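Local coordinates for protein laccase (Botrytis aclada, PDB 3SQR) that oxidises phenolic compounds at a mononuclear copper and reduces oxygen to water at a trinuclear copper cluster, probably helping to degrade lignin and detoxify its products, at residues Pro464-Gly469 with Arg498-Ala503. Residues are numbered along the deposited sequence; the frame is centred on the assembly and turned at random.
With CU (copper (II) ion), chain E.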
ATOM      1  N   PRO A 464       2.595   7.445  -6.484  1.00 22.68           N
ATOM      2  CA  PRO A 464       1.983   6.099  -6.411  1.00 22.62           C
ATOM      3  C   PRO A 464       0.497   6.202  -6.100  1.00 23.74           C
ATOM      4  O   PRO A 464       0.096   6.567  -4.985  1.00 24.93           O
ATOM      5  CB  PRO A 464       2.746   5.440  -5.275  1.00 22.31           C
ATOM      6  CG  PRO A 464       3.133   6.637  -4.365  1.00 22.85           C
ATOM      7  CD  PRO A 464       3.463   7.732  -5.323  1.00 22.09           C
ATOM      8  N   ILE A 465      -0.328   5.952  -7.103  1.00 23.24           N
ATOM      9  CA  ILE A 465      -1.759   6.237  -6.916  1.00 21.97           C
ATOM     10  C   ILE A 465      -2.403   4.908  -6.546  1.00 22.09           C
ATOM     11  O   ILE A 465      -2.230   3.889  -7.256  1.00 22.14           O
ATOM     12  CB  ILE A 465      -2.388   6.728  -8.249  1.00 21.41           C
ATOM     13  CG1 ILE A 465      -1.706   8.025  -8.683  1.00 22.94           C
ATOM     14  CG2 ILE A 465      -3.925   6.839  -8.116  1.00 22.95           C
ATOM     15  CD1 ILE A 465      -1.877   9.161  -7.683  1.00 26.18           C
ATOM     16  N   HIS A 466      -3.116   4.927  -5.429  1.00 23.11           N
ATOM     17  CA  HIS A 466      -3.804   3.772  -4.909  1.00 22.96           C
ATOM     18  C   HIS A 466      -5.303   4.006  -5.058  1.00 22.20           C
ATOM     19  O   HIS A 466      -5.810   5.059  -4.640  1.00 21.60           O
ATOM     20  CB  HIS A 466      -3.481   3.635  -3.423  1.00 25.08           C
ATOM     21  CG  HIS A 466      -4.264   2.552  -2.749  1.00 26.19           C
ATOM     22  ND1 HIS A 466      -4.658   2.611  -1.419  1.00 29.16           N
ATOM     23  CD2 HIS A 466      -4.637   1.344  -3.207  1.00 28.92           C
ATOM     24  CE1 HIS A 466      -5.325   1.511  -1.140  1.00 26.42           C
ATOM     25  NE2 HIS A 466      -5.318   0.731  -2.205  1.00 30.42           N
ATOM     26  N   LEU A 467      -5.990   3.024  -5.618  1.00 21.88           N
ATOM     27  CA  LEU A 467      -7.454   3.021  -5.699  1.00 20.87           C
ATOM     28  C   LEU A 467      -8.018   1.980  -4.749  1.00 21.47           C
ATOM     29  O   LEU A 467      -7.632   0.848  -4.788  1.00 22.24           O
ATOM     30  CB  LEU A 467      -7.909   2.631  -7.114  1.00 20.44           C
ATOM     31  CG  LEU A 467      -9.448   2.456  -7.309  1.00 22.19           C
ATOM     32  CD1 LEU A 467     -10.228   3.708  -6.985  1.00 20.87           C
ATOM     33  CD2 LEU A 467      -9.815   2.089  -8.755  1.00 22.75           C
ATOM     34  N   HIS A 468      -8.974   2.362  -3.907  1.00 21.13           N
ATOM     35  CA  HIS A 468      -9.623   1.457  -2.992  1.00 20.39           C
ATOM     36  C   HIS A 468     -10.797   0.747  -3.711  1.00 20.76           C
ATOM     37  O   HIS A 468     -11.358   1.274  -4.681  1.00 21.50           O
ATOM     38  CB  HIS A 468     -10.147   2.268  -1.794  1.00 20.85           C
ATOM     39  CG  HIS A 468      -9.096   2.736  -0.871  1.00 19.19           C
ATOM     40  ND1 HIS A 468      -9.136   2.477   0.486  1.00 20.10           N
ATOM     41  CD2 HIS A 468      -7.968   3.445  -1.083  1.00 19.59           C
ATOM     42  CE1 HIS A 468      -8.049   2.971   1.045  1.00 20.70           C
ATOM     43  NE2 HIS A 468      -7.345   3.580   0.127  1.00 21.37           N
ATOM     44  N   GLY A 469     -11.194  -0.364  -3.182  1.00 20.56           N
ATOM     45  CA  GLY A 469     -12.386  -1.124  -3.662  1.00 19.98           C
ATOM     46  C   GLY A 469     -12.307  -1.793  -5.018  1.00 22.09           C
ATOM     47  O   GLY A 469     -13.223  -2.469  -5.434  1.00 22.65           O
ATOM     48  N   ARG A 498      -2.786  -4.926 -14.255  1.00 24.02           N
ATOM     49  CA  ARG A 498      -3.943  -4.845 -13.380  1.00 23.71           C
ATOM     50  C   ARG A 498      -3.423  -5.018 -11.977  1.00 22.08           C
ATOM     51  O   ARG A 498      -2.709  -5.983 -11.689  1.00 22.28           O
ATOM     52  CB  ARG A 498      -4.949  -5.950 -13.741  1.00 24.03           C
ATOM     53  CG  ARG A 498      -6.276  -5.933 -13.001  1.00 24.06           C
ATOM     54  CD  ARG A 498      -7.236  -6.949 -13.593  1.00 23.41           C
ATOM     55  NE  ARG A 498      -6.959  -8.324 -13.238  1.00 23.73           N
ATOM     56  CZ  ARG A 498      -6.640  -9.306 -14.089  1.00 25.04           C
ATOM     57  NH1 ARG A 498      -6.498  -9.051 -15.355  1.00 24.83           N
ATOM     58  NH2 ARG A 498      -6.462 -10.534 -13.671  1.00 22.65           N
ATOM     59  N   ARG A 499      -3.766  -4.043 -11.126  1.00 22.67           N
ATOM     60  CA  ARG A 499      -3.214  -3.980  -9.822  1.00 22.83           C
ATOM     61  C   ARG A 499      -3.956  -2.914  -9.029  1.00 23.38           C
ATOM     62  O   ARG A 499      -5.031  -2.449  -9.436  1.00 23.21           O
ATOM     63  CB  ARG A 499      -1.703  -3.696  -9.906  1.00 23.93           C
ATOM     64  CG  ARG A 499      -1.334  -2.262 -10.349  1.00 22.99           C
ATOM     65  CD  ARG A 499       0.182  -2.039 -10.528  1.00 24.06           C
ATOM     66  NE  ARG A 499       0.940  -2.559  -9.378  1.00 21.60           N
ATOM     67  CZ  ARG A 499       2.233  -2.877  -9.404  1.00 24.33           C
ATOM     68  NH1 ARG A 499       2.933  -2.796 -10.517  1.00 22.44           N
ATOM     69  NH2 ARG A 499       2.794  -3.395  -8.318  1.00 23.50           N
ATOM     70  N   ASP A 500      -3.455  -2.543  -7.857  1.00 22.52           N
ATOM     71  CA  ASP A 500      -4.153  -1.474  -7.089  1.00 21.20           C
ATOM     72  C   ASP A 500      -3.366  -0.231  -6.711  1.00 20.03           C
ATOM     73  O   ASP A 500      -3.939   0.761  -6.267  1.00 21.84           O
ATOM     74  CB  ASP A 500      -4.817  -2.097  -5.821  1.00 22.69           C
ATOM     75  CG  ASP A 500      -3.824  -2.728  -4.872  1.00 20.92           C
ATOM     76  OD1 ASP A 500      -3.002  -1.960  -4.336  1.00 23.37           O
ATOM     77  OD2 ASP A 500      -3.882  -3.989  -4.696  1.00 23.66           O
ATOM     78  N   VAL A 501      -2.059  -0.238  -7.004  1.00 20.73           N
ATOM     79  CA  VAL A 501      -1.231   0.978  -6.855  1.00 21.25           C
ATOM     80  C   VAL A 501      -0.404   1.139  -8.126  1.00 21.11           C
ATOM     81  O   VAL A 501       0.256   0.206  -8.585  1.00 21.08           O
ATOM     82  CB  VAL A 501      -0.281   0.953  -5.640  1.00 20.67           C
ATOM     83  CG1 VAL A 501       0.584   2.174  -5.638  1.00 19.02           C
ATOM     84  CG2 VAL A 501      -1.023   0.866  -4.343  1.00 21.91           C
ATOM     85  N   ALA A 502      -0.467   2.297  -8.756  1.00 22.27           N
ATOM     86  CA  ALA A 502       0.324   2.554  -9.961  1.00 22.64           C
ATOM     87  C   ALA A 502       0.720   4.016 -10.026  1.00 21.22           C
ATOM     88  O   ALA A 502      -0.000   4.914  -9.575  1.00 21.51           O
ATOM     89  CB  ALA A 502      -0.495   2.160 -11.219  1.00 23.36           C
ATOM     90  N   ALA A 503       1.878   4.248 -10.581  1.00 22.78           N
ATOM     91  CA  ALA A 503       2.456   5.566 -10.654  1.00 23.84           C
ATOM     92  C   ALA A 503       1.747   6.465 -11.626  1.00 24.01           C
ATOM     93  O   ALA A 503       1.517   6.076 -12.778  1.00 24.24           O
ATOM     94  CB  ALA A 503       3.944   5.466 -11.056  1.00 23.83           C
TER
HETATM   95 CU    CU E 545      -5.546   4.325   0.576  0.80 27.37          CU
HETATM   96  O   HOH W   1      -3.887   3.333   1.367  1.00 31.17           O
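Ile465 and Ala502 form the tight centre of this antiparallel strand pair, their backbones joined by two hydrogen bonds: Ile465 N to Ala502 O (2.7 Å) and Ala502 N to Ile465 O (2.8 Å). Val501 CA makes a CA-H...O contact to Ile465 O (3.1 Å). On the face holding Pro464, His466 and Val501, the valine methyls divide their work: CG1 meets Pro464 CB, while CG2, anti to its own carbonyl carbon, lies against CB and CD2 of His466. Farther along, Asp500 O accepts a hydrogen bond from Leu467 N (3.1 Å) and meets His466 CD2 in the ring plane at 3.2 Å. Strand 501-504 edges one sheet of the third cupredoxin domain, whereas 498-499 belongs to the facing sheet, so the chain changes sheets at Asp500. Its side chain makes the looser contact: the carboxylate runs beside the imidazole, the two planes 68° apart, with OD1 4.1 Å from His466 NE2. The stronger partners of this carboxylate are Arg310, a salt bridge to OD2, and the copper ligand His126, hydrogen-bonded to OD1. Beyond Leu467 the segments part: Arg499 forms a salt bridge with Asp291, and His468 turns away to the metal. In the His-X-His motif of multicopper oxidases, His468 NE2 binds copper at 2.0 Å, joined by His170, His525 and a water. With CG anti to the backbone N (chi1 174°), His466 reaches the cluster, its ND1 hydrogen-bonded to that copper-bound water and also approaching the copper itself at a long 2.8 Å.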